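PDB 3C7D: octopine dehydrogenase from Pecten maximus, which catalyses the NADH-dependent reductive condensation of L-arginine with pyruvate to D-octopine, the reverse of octopine dehydrogenation. Local coordinates for residues A[141-146]-A[161-166]; A[18-23]-A[51-56]; A[196-201]-A[268-273]. All coordinates share one frame; numbering follows the deposited sequence.

Contact 1 (A[141-146]-A[161-166]); sequences FETLPW and GTKSVL. With NAD (nicotinamide-adenine-dinucleotide), chain B; PYR (pyruvic acid), chain C.
Gly161 meets Trp146 through its carbonyl: Gly161 O lies 3.5 Å from Trp146 CA in a CA-H...O contact. One residue on, Thr162 and Trp146 form an antiparallel non-hydrogen-bonded pair whose side chains lie alongside each other on one face of the sheet. Thr162 OG1 reaches the indole at its edge, in the ring plane, 3.5 Å from Trp146 CD1, while Pro145 CB sits over the centre of one indole face. The backbone bond follows at Lys163, whose N donates to Pro145 O over 3.2 Å in a nearly straight N-H...O line (168°). With CG beside its own backbone N (chi1 -73°), Lys163 CG lies 3.4 Å from Pro145 O. Leu166 buries the largest area here, dividing its two methyls among four residues. Leu166 CD1 packs 3.7 Å from Thr143 CG2 and also against Glu142 CG; CD2 touches Phe141 CD2 at 3.8 Å and the Pro145 backbone. Thr143 thus has two roles: with OG1 anti to the backbone N (chi1 -171°), its methyl faces Leu166 and its hydroxyl donates to the pyruvate, Thr143 OG1 to PYR O being 2.8 Å. An alanine at Leu166 is likely to open a gap between Phe141, Glu142 and Pro145 and take away the leucine methyl that the Thr143 methyl packs against. Glu142 OE2 accepts from Ala167 N, just beyond Leu166. Around this contact, helix 12-22 packs on Trp146, helix 180-188 on Phe141 and Pro145, and strand 193-196 pairs with the backbone of Leu166.

Contact 2 (A[18-23]-A[51-56]); sequences SGLAAS and LTVIVN
No aromatic ring or charged planar group lies where Gly19 meets Leu51 and Val53; instead, methyls of these two side chains lie against the Gly19 backbone. Leu51 CD2 comes within 3.6 Å of Gly19 N and also touches the neighbouring serine, 4.0 Å from Ser18 CB. Val53 takes the next inward-facing place along the strand. Its CG1 stands anti to the backbone N (chi1 -180°) and meets Leu20 CD2 at 4.0 Å, the two side chains crossing at about a right angle, while Val53 CG2 rests 3.7 Å from Gly19 CA. A side chain on Gly19 would point straight into that methyl, which is consistent with the close approach of helix 18-22 and strand 51-56, 7.9 Å between the axes of these short segments, at 101° to each other. Helix 12-22, of which this is the later part, belongs to the Rossmann-type nucleotide-binding fold and starts within the glycine-rich turn Gly10 to Gly13 that binds NADH. Its polar groups look elsewhere: Ser18 OG bonds to Ala14 O, Gly19 O to Ser67 OG, and Ser23 OG donates to Leu20 O. With no hydrogen bond or salt bridge between the two segments, their hold on each other rests on shape fit and the exclusion of water from buried aliphatic groups.

Contact 3 (A[196-201]-A[268-273]); sequences LAKHFL and DLSDVK
At the N-terminal end of helix 200-206, Lys198 and His199 meet a turn built on Asp268 to Val272. Lys198 runs obliquely across the carboxylate of Asp268, with Lys198 CD 3.2 Å from Asp268 OD2, and then bends at its last torsion (chi4 89°), which turns the ammonium to Asp271. There Lys198 NZ lies 3.0 Å from Asp271 OD1 and 3.2 Å from Asp271 OD2, a salt bridge in which both hydrogen bonds are weak. Asp268, its carboxylate not in contact with the ammonium, probably adds to the favourable field around it. Asp268 is itself held by an Asx turn: Asp268 OD1 accepts from Ser270 N (3.1 Å) on its anti side and from Ser270 OG (2.6 Å) on its syn side, both donors tilted out of the carboxylate plane. The Asx turn overlaps a type I beta turn from Leu269 to Val272, so the loop after helix 240-263 presents both acids to the lysine within the alpha-helical domain of this opine dehydrogenase family. His199 is the N-cap of helix 200-206, which ends at the arginine-binding Met206; His199 ND1 accepts weakly from Leu201 N at 3.4 Å. The other ring nitrogen, NE2, is hydrogen-bonded to Asn267 OD1, and the two bonds together probably help fix the rotation of the imidazole. Over one face of that ring comes Leu269 CD1, a CH-pi contact 4.2 Å from the His199 centroid and 16° off the normal. The other Leu269 methyl, CD2, packs 4.2 Å from Leu201 CB, and both leucines rest on Ile260 of helix 240-263.

How the contacts relate
The three contacts follow one another along the chain, each closing before the next opens: contact 2, then contact 1, then contact 3. Contacts 1 and 2, with centres 15 Å apart, share the large mixed sheet, in which strands 51-56 and 156-171 are neighbours. They touch directly where Trp146 NE1 packs 3.6 Å from Leu20 CD1, joining the pyruvate-binding loop to the first helix of the nucleotide-binding fold. Contact 3 belongs to the alpha-helical domain; its centre lies about 18 Å from that of contact 1 and 31 Å from that of contact 2, and it touches neither. Contact 1, which contributes Thr143 to the pyruvate site and borders NAD, thus appears to lie between the coenzyme-binding part and the part that carries Met206 of the arginine site.

Contact 1 (A[141-146]-A[161-166])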
loop_
_atom_site.group_PDB
_atom_site.type_symbol
_atom_site.label_atom_id
_atom_site.label_comp_id
_atom_site.label_asym_id
_atom_site.label_seq_id
_atom_site.Cartn_x
_atom_site.Cartn_y
_atom_site.Cartn_z
ATOM N N PHE A 141 -1.832 -6.454 1.697
ATOM C CA PHE A 141 -3.158 -6.162 1.139
ATOM C C PHE A 141 -3.067 -5.111 0.046
ATOM O O PHE A 141 -2.268 -4.180 0.147
ATOM C CB PHE A 141 -4.112 -5.687 2.235
ATOM C CG PHE A 141 -4.705 -6.804 3.046
ATOM C CD1 PHE A 141 -3.983 -7.392 4.082
ATOM C CD2 PHE A 141 -5.991 -7.264 2.778
ATOM C CE1 PHE A 141 -4.529 -8.426 4.831
ATOM C CE2 PHE A 141 -6.547 -8.296 3.522
ATOM C CZ PHE A 141 -5.815 -8.879 4.550
ATOM N N GLU A 142 -3.895 -5.256 -0.989
ATOM C CA GLU A 142 -3.802 -4.408 -2.185
ATOM C C GLU A 142 -4.091 -2.929 -1.942
ATOM O O GLU A 142 -3.509 -2.065 -2.600
ATOM C CB GLU A 142 -4.657 -4.953 -3.339
ATOM C CG GLU A 142 -6.114 -5.249 -3.000
ATOM C CD GLU A 142 -6.876 -5.883 -4.156
ATOM O OE1 GLU A 142 -6.491 -5.682 -5.328
ATOM O OE2 GLU A 142 -7.873 -6.585 -3.889
ATOM N N THR A 143 -4.993 -2.653 -1.001
ATOM C CA THR A 143 -5.358 -1.286 -0.615
ATOM C C THR A 143 -5.954 -1.271 0.799
ATOM O O THR A 143 -5.977 -2.301 1.477
ATOM C CB THR A 143 -6.330 -0.630 -1.646
ATOM O OG1 THR A 143 -6.493 0.760 -1.345
ATOM C CG2 THR A 143 -7.694 -1.316 -1.659
ATOM N N LEU A 144 -6.420 -0.109 1.250
ATOM C CA LEU A 144 -7.169 -0.033 2.502
ATOM C C LEU A 144 -8.565 -0.636 2.314
ATOM O O LEU A 144 -9.223 -0.375 1.301
ATOM C CB LEU A 144 -7.269 1.415 3.002
ATOM C CG LEU A 144 -7.674 1.644 4.466
ATOM C CD1 LEU A 144 -6.552 1.236 5.410
ATOM C CD2 LEU A 144 -8.053 3.092 4.706
ATOM N N PRO A 145 -9.014 -1.458 3.282
ATOM C CA PRO A 145 -10.351 -2.048 3.250
ATOM C C PRO A 145 -11.485 -1.039 3.049
ATOM O O PRO A 145 -12.470 -1.352 2.379
ATOM C CB PRO A 145 -10.475 -2.700 4.629
ATOM C CG PRO A 145 -9.090 -3.017 5.012
ATOM C CD PRO A 145 -8.253 -1.908 4.463
ATOM N N TRP A 146 -11.340 0.160 3.611
ATOM C CA TRP A 146 -12.435 1.128 3.620
ATOM C C TRP A 146 -12.047 2.499 3.073
ATOM O O TRP A 146 -10.891 2.910 3.159
ATOM C CB TRP A 146 -12.979 1.319 5.043
ATOM C CG TRP A 146 -12.824 0.144 5.963
ATOM C CD1 TRP A 146 -13.723 -0.866 6.171
ATOM C CD2 TRP A 146 -11.706 -0.133 6.814
ATOM N NE1 TRP A 146 -13.230 -1.757 7.095
ATOM C CE2 TRP A 146 -11.994 -1.332 7.506
ATOM C CE3 TRP A 146 -10.484 0.513 7.055
ATOM C CZ2 TRP A 146 -11.106 -1.897 8.429
ATOM C CZ3 TRP A 146 -9.599 -0.052 7.970
ATOM C CH2 TRP A 146 -9.917 -1.245 8.646
ATOM N N GLY A 161 -17.638 3.870 2.990
ATOM C CA GLY A 161 -17.960 2.651 2.258
ATOM C C GLY A 161 -16.917 1.569 2.448
ATOM O O GLY A 161 -15.737 1.856 2.645
ATOM N N THR A 162 -17.361 0.321 2.381
ATOM C CA THR A 162 -16.485 -0.825 2.558
ATOM C C THR A 162 -16.453 -1.669 1.285
ATOM O O THR A 162 -17.495 -1.920 0.663
ATOM C CB THR A 162 -16.939 -1.676 3.755
ATOM O OG1 THR A 162 -17.012 -0.850 4.922
ATOM C CG2 THR A 162 -15.973 -2.824 4.015
ATOM N N LYS A 163 -15.249 -2.097 0.911
ATOM C CA LYS A 163 -15.018 -2.875 -0.309
ATOM C C LYS A 163 -15.756 -4.205 -0.283
ATOM O O LYS A 163 -15.923 -4.808 0.777
ATOM C CB LYS A 163 -13.519 -3.119 -0.510
ATOM C CG LYS A 163 -12.729 -1.897 -0.947
ATOM C CD LYS A 163 -12.848 -1.649 -2.442
ATOM C CE LYS A 163 -11.942 -0.504 -2.865
ATOM N NZ LYS A 163 -11.850 -0.361 -4.345
ATOM N N SER A 164 -16.203 -4.642 -1.456
ATOM C CA SER A 164 -16.874 -5.930 -1.609
ATOM C C SER A 164 -15.879 -7.078 -1.440
ATOM O O SER A 164 -16.014 -7.895 -0.526
ATOM C CB SER A 164 -17.574 -6.005 -2.971
ATOM O OG SER A 164 -17.873 -7.343 -3.319
ATOM N N VAL A 165 -14.884 -7.122 -2.324
ATOM C CA VAL A 165 -13.782 -8.084 -2.232
ATOM C C VAL A 165 -12.451 -7.370 -1.979
ATOM O O VAL A 165 -12.310 -6.179 -2.274
ATOM C CB VAL A 165 -13.661 -8.987 -3.506
ATOM C CG1 VAL A 165 -14.866 -9.910 -3.640
ATOM C CG2 VAL A 165 -13.460 -8.151 -4.777
ATOM N N LEU A 166 -11.485 -8.097 -1.426
ATOM C CA LEU A 166 -10.132 -7.573 -1.241
ATOM C C LEU A 166 -9.113 -8.712 -1.220
ATOM O O LEU A 166 -9.337 -9.745 -0.590
ATOM C CB LEU A 166 -10.035 -6.729 0.038
ATOM C CG LEU A 166 -8.970 -5.629 0.063
ATOM C CD1 LEU A 166 -9.319 -4.525 -0.920
ATOM C CD2 LEU A 166 -8.804 -5.056 1.459
HETATM P PA NAD B . -3.296 8.925 7.076
HETATM O O1A NAD B . -2.749 10.016 6.237
HETATM O O2A NAD B . -4.610 9.291 7.644
HETATM O O5B NAD B . -2.266 8.582 8.264
HETATM C C5B NAD B . -1.477 9.569 8.886
HETATM C C4B NAD B . -0.634 8.868 9.941
HETATM O O4B NAD B . 0.678 8.620 9.470
HETATM C C3B NAD B . -0.467 9.684 11.207
HETATM O O3B NAD B . -1.525 9.449 12.102
HETATM C C2B NAD B . 0.852 9.183 11.750
HETATM O O2B NAD B . 0.646 8.066 12.585
HETATM C C1B NAD B . 1.625 8.751 10.514
HETATM N N9A NAD B . 2.626 9.784 10.175
HETATM C C8A NAD B . 2.402 10.925 9.441
HETATM N N7A NAD B . 3.557 11.619 9.351
HETATM C C5A NAD B . 4.520 10.943 10.014
HETATM C C6A NAD B . 5.868 11.212 10.232
HETATM N N6A NAD B . 6.297 12.462 10.071
HETATM N N1A NAD B . 6.635 10.321 10.968
HETATM C C2A NAD B . 6.063 9.175 11.490
HETATM N N3A NAD B . 4.718 8.920 11.267
HETATM C C4A NAD B . 3.954 9.786 10.542
HETATM O O3 NAD B . -3.374 7.567 6.196
HETATM P PN NAD B . -4.665 6.592 6.163
HETATM O O1N NAD B . -5.866 7.366 5.783
HETATM O O2N NAD B . -4.700 5.781 7.403
HETATM O O5D NAD B . -4.333 5.632 4.913
HETATM C C5D NAD B . -3.191 4.805 4.874
HETATM C C4D NAD B . -2.977 4.306 3.447
HETATM O O4D NAD B . -4.193 3.817 2.909
HETATM C C3D NAD B . -2.484 5.409 2.523
HETATM O O3D NAD B . -1.329 4.955 1.857
HETATM C C2D NAD B . -3.606 5.645 1.531
HETATM O O2D NAD B . -3.113 5.837 0.224
HETATM C C1D NAD B . -4.438 4.370 1.626
HETATM N N1N NAD B . -5.887 4.598 1.422
HETATM C C2N NAD B . -6.575 5.515 2.176
HETATM C C3N NAD B . -7.943 5.716 1.981
HETATM C C7N NAD B . -8.762 6.279 3.107
HETATM O O7N NAD B . -10.154 6.398 2.930
HETATM N N7N NAD B . -8.173 6.646 4.247
HETATM C C4N NAD B . -8.605 4.974 0.999
HETATM C C5N NAD B . -7.907 4.039 0.241
HETATM C C6N NAD B . -6.541 3.862 0.465
HETATM C C PYR C . -4.832 2.672 -3.834
HETATM O O PYR C . -4.490 1.647 -3.050
HETATM O OXT PYR C . -4.811 3.913 -3.253
HETATM C CA PYR C . -5.210 2.505 -5.224
HETATM O O3 PYR C . -4.862 3.522 -6.092
HETATM C CB PYR C . -6.021 1.269 -5.710
#

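Contact 2 (A[18-23]-A[51-56])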
loop_
_atom_site.group_PDB
_atom_site.type_symbol
_atom_site.label_atom_id
_atom_site.label_comp_id
_atom_site.label_asym_id
_atom_site.label_seq_id
_atom_site.Cartn_x
_atom_site.Cartn_y
_atom_site.Cartn_z
ATOM N N SER A 18 -8.516 -0.226 14.650
ATOM C CA SER A 18 -8.564 -0.294 16.111
ATOM C C SER A 18 -10.002 -0.448 16.598
ATOM O O SER A 18 -10.295 -1.327 17.411
ATOM C CB SER A 18 -7.919 0.943 16.746
ATOM O OG SER A 18 -6.560 1.067 16.355
ATOM N N GLY A 19 -10.890 0.396 16.075
ATOM C CA GLY A 19 -12.309 0.366 16.419
ATOM C C GLY A 19 -13.000 -0.936 16.066
ATOM O O GLY A 19 -13.687 -1.527 16.903
ATOM N N LEU A 20 -12.812 -1.389 14.828
ATOM C CA LEU A 20 -13.444 -2.624 14.359
ATOM C C LEU A 20 -12.829 -3.883 14.976
ATOM O O LEU A 20 -13.531 -4.869 15.219
ATOM C CB LEU A 20 -13.424 -2.711 12.828
ATOM C CG LEU A 20 -14.288 -1.729 12.023
ATOM C CD1 LEU A 20 -14.117 -1.998 10.541
ATOM C CD2 LEU A 20 -15.761 -1.803 12.408
ATOM N N ALA A 21 -11.523 -3.843 15.231
ATOM C CA ALA A 21 -10.814 -5.001 15.774
ATOM C C ALA A 21 -11.062 -5.218 17.270
ATOM O O ALA A 21 -11.251 -6.355 17.705
ATOM C CB ALA A 21 -9.323 -4.904 15.479
ATOM N N ALA A 22 -11.071 -4.135 18.048
ATOM C CA ALA A 22 -11.281 -4.224 19.495
ATOM C C ALA A 22 -12.713 -4.607 19.870
ATOM O O ALA A 22 -12.972 -5.031 21.001
ATOM C CB ALA A 22 -10.874 -2.927 20.177
ATOM N N SER A 23 -13.631 -4.459 18.917
ATOM C CA SER A 23 -15.034 -4.823 19.111
ATOM C C SER A 23 -15.255 -6.331 19.017
ATOM O O SER A 23 -16.276 -6.846 19.473
ATOM C CB SER A 23 -15.915 -4.105 18.088
ATOM O OG SER A 23 -15.803 -4.709 16.811
ATOM N N LEU A 51 -14.126 4.150 21.678
ATOM C CA LEU A 51 -13.856 4.559 20.305
ATOM C C LEU A 51 -15.036 4.182 19.413
ATOM O O LEU A 51 -15.605 3.096 19.549
ATOM C CB LEU A 51 -12.561 3.908 19.806
ATOM C CG LEU A 51 -11.955 4.298 18.453
ATOM C CD1 LEU A 51 -11.537 5.767 18.426
ATOM C CD2 LEU A 51 -10.768 3.398 18.136
ATOM N N THR A 52 -15.396 5.085 18.503
ATOM C CA THR A 52 -16.603 4.934 17.696
ATOM C C THR A 52 -16.296 4.858 16.203
ATOM O O THR A 52 -15.531 5.667 15.674
ATOM C CB THR A 52 -17.600 6.088 17.958
ATOM O OG1 THR A 52 -17.589 6.435 19.351
ATOM C CG2 THR A 52 -19.013 5.686 17.550
ATOM N N VAL A 53 -16.904 3.875 15.540
ATOM C CA VAL A 53 -16.806 3.707 14.088
ATOM C C VAL A 53 -18.203 3.780 13.462
ATOM O O VAL A 53 -19.076 2.964 13.777
ATOM C CB VAL A 53 -16.131 2.357 13.702
ATOM C CG1 VAL A 53 -16.035 2.208 12.187
ATOM C CG2 VAL A 53 -14.751 2.237 14.330
ATOM N N ILE A 54 -18.409 4.761 12.583
ATOM C CA ILE A 54 -19.686 4.915 11.886
ATOM C C ILE A 54 -19.580 4.364 10.462
ATOM O O ILE A 54 -18.830 4.887 9.634
ATOM C CB ILE A 54 -20.185 6.392 11.871
ATOM C CG1 ILE A 54 -20.403 6.922 13.290
ATOM C CG2 ILE A 54 -21.486 6.522 11.095
ATOM C CD1 ILE A 54 -19.275 7.773 13.804
ATOM N N VAL A 55 -20.340 3.306 10.190
ATOM C CA VAL A 55 -20.286 2.616 8.904
ATOM C C VAL A 55 -21.563 2.833 8.100
ATOM O O VAL A 55 -22.660 2.552 8.582
ATOM C CB VAL A 55 -20.066 1.086 9.085
ATOM C CG1 VAL A 55 -19.859 0.398 7.735
ATOM C CG2 VAL A 55 -18.890 0.812 10.014
ATOM N N ASN A 56 -21.409 3.341 6.878
ATOM C CA ASN A 56 -22.491 3.356 5.901
ATOM C C ASN A 56 -22.506 2.011 5.181
ATOM O O ASN A 56 -21.521 1.632 4.546
ATOM C CB ASN A 56 -22.317 4.509 4.908
ATOM C CG ASN A 56 -22.478 5.876 5.559
ATOM O OD1 ASN A 56 -23.573 6.251 5.986
ATOM N ND2 ASN A 56 -21.387 6.632 5.624
#

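Contact 3 (A[196-201]-A[268-273])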
loop_
_atom_site.group_PDB
_atom_site.type_symbol
_atom_site.label_atom_id
_atom_site.label_comp_id
_atom_site.label_asym_id
_atom_site.label_seq_id
_atom_site.Cartn_x
_atom_site.Cartn_y
_atom_site.Cartn_z
ATOM N N LEU A 196 -6.926 -14.915 -1.070
ATOM C CA LEU A 196 -5.481 -15.047 -1.000
ATOM C C LEU A 196 -4.895 -15.091 -2.405
ATOM O O LEU A 196 -5.204 -15.994 -3.186
ATOM C CB LEU A 196 -5.111 -16.309 -0.216
ATOM C CG LEU A 196 -3.781 -16.340 0.534
ATOM C CD1 LEU A 196 -3.721 -15.239 1.585
ATOM C CD2 LEU A 196 -3.584 -17.704 1.174
ATOM N N ALA A 197 -4.072 -14.098 -2.729
ATOM C CA ALA A 197 -3.385 -14.061 -4.018
ATOM C C ALA A 197 -2.264 -15.091 -4.041
ATOM O O ALA A 197 -1.619 -15.345 -3.021
ATOM C CB ALA A 197 -2.842 -12.679 -4.299
ATOM N N LYS A 198 -2.036 -15.672 -5.215
ATOM C CA LYS A 198 -1.111 -16.797 -5.369
ATOM C C LYS A 198 0.328 -16.481 -4.959
ATOM O O LYS A 198 1.032 -17.353 -4.454
ATOM C CB LYS A 198 -1.153 -17.327 -6.806
ATOM C CG LYS A 198 -2.506 -17.898 -7.226
ATOM C CD LYS A 198 -2.424 -18.496 -8.620
ATOM C CE LYS A 198 -3.663 -19.316 -8.977
ATOM N NZ LYS A 198 -4.731 -18.497 -9.618
ATOM N N HIS A 199 0.749 -15.233 -5.161
ATOM C CA HIS A 199 2.143 -14.840 -4.960
ATOM C C HIS A 199 2.257 -13.373 -4.550
ATOM O O HIS A 199 1.427 -12.554 -4.945
ATOM C CB HIS A 199 2.930 -15.075 -6.252
ATOM C CG HIS A 199 4.377 -15.381 -6.032
ATOM N ND1 HIS A 199 5.355 -14.410 -6.052
ATOM C CD2 HIS A 199 5.014 -16.552 -5.790
ATOM C CE1 HIS A 199 6.531 -14.969 -5.829
ATOM N NE2 HIS A 199 6.352 -16.267 -5.666
ATOM N N PHE A 200 3.295 -13.045 -3.777
ATOM C CA PHE A 200 3.499 -11.680 -3.277
ATOM C C PHE A 200 3.934 -10.687 -4.354
ATOM O O PHE A 200 3.651 -9.489 -4.255
ATOM C CB PHE A 200 4.470 -11.661 -2.091
ATOM C CG PHE A 200 5.915 -11.827 -2.475
ATOM C CD1 PHE A 200 6.441 -13.089 -2.743
ATOM C CD2 PHE A 200 6.755 -10.721 -2.551
ATOM C CE1 PHE A 200 7.776 -13.242 -3.089
ATOM C CE2 PHE A 200 8.094 -10.866 -2.900
ATOM C CZ PHE A 200 8.605 -12.130 -3.167
ATOM N N LEU A 201 4.627 -11.196 -5.372
ATOM C CA LEU A 201 5.048 -10.385 -6.512
ATOM C C LEU A 201 3.863 -10.044 -7.406
ATOM O O LEU A 201 3.828 -8.972 -8.013
ATOM C CB LEU A 201 6.139 -11.091 -7.322
ATOM C CG LEU A 201 7.569 -11.154 -6.772
ATOM C CD1 LEU A 201 8.453 -11.886 -7.767
ATOM C CD2 LEU A 201 8.138 -9.767 -6.474
ATOM N N ASP A 268 4.062 -18.961 -9.041
ATOM C CA ASP A 268 2.876 -18.765 -9.876
ATOM C C ASP A 268 2.425 -17.302 -9.942
ATOM O O ASP A 268 1.872 -16.762 -8.980
ATOM C CB ASP A 268 1.733 -19.660 -9.391
ATOM C CG ASP A 268 0.582 -19.737 -10.383
ATOM O OD1 ASP A 268 0.626 -19.060 -11.431
ATOM O OD2 ASP A 268 -0.375 -20.490 -10.109
ATOM N N LEU A 269 2.656 -16.680 -11.097
ATOM C CA LEU A 269 2.296 -15.280 -11.328
ATOM C C LEU A 269 1.255 -15.154 -12.444
ATOM O O LEU A 269 1.228 -14.160 -13.175
ATOM C CB LEU A 269 3.548 -14.449 -11.659
ATOM C CG LEU A 269 4.531 -14.024 -10.558
ATOM C CD1 LEU A 269 5.365 -15.181 -10.036
ATOM C CD2 LEU A 269 5.442 -12.918 -11.066
ATOM N N SER A 270 0.398 -16.165 -12.566
ATOM C CA SER A 270 -0.604 -16.216 -13.634
ATOM C C SER A 270 -1.819 -15.324 -13.371
ATOM O O SER A 270 -2.597 -15.048 -14.286
ATOM C CB SER A 270 -1.043 -17.659 -13.903
ATOM O OG SER A 270 -1.503 -18.288 -12.721
ATOM N N ASP A 271 -1.967 -14.803 -12.174
ATOM C CA ASP A 271 -3.083 -13.935 -11.820
ATOM C C ASP A 271 -2.739 -12.453 -11.960
ATOM O O ASP A 271 -3.457 -11.603 -11.501
ATOM C CB ASP A 271 -3.462 -14.189 -10.377
ATOM C CG ASP A 271 -4.485 -15.236 -10.208
ATOM O OD1 ASP A 271 -4.805 -15.901 -11.154
ATOM O OD2 ASP A 271 -4.989 -15.390 -9.104
ATOM N N VAL A 272 -1.608 -12.162 -12.574
ATOM C CA VAL A 272 -1.228 -10.844 -13.008
ATOM C C VAL A 272 -1.828 -10.529 -14.367
ATOM O O VAL A 272 -1.519 -11.163 -15.349
ATOM C CB VAL A 272 0.286 -10.741 -13.112
ATOM C CG1 VAL A 272 0.723 -9.467 -13.745
ATOM C CG2 VAL A 272 0.957 -10.989 -11.817
ATOM N N LYS A 273 -2.642 -9.483 -14.410
ATOM C CA LYS A 273 -3.853 -9.382 -15.205
ATOM C C LYS A 273 -3.633 -8.234 -16.179
ATOM O O LYS A 273 -2.677 -7.495 -16.041
ATOM C CB LYS A 273 -5.021 -9.048 -14.281
ATOM C CG LYS A 273 -6.055 -10.105 -14.124
ATOM C CD LYS A 273 -6.903 -9.795 -12.920
ATOM C CE LYS A 273 -6.941 -10.915 -11.878
ATOM N NZ LYS A 273 -6.506 -10.527 -10.481
#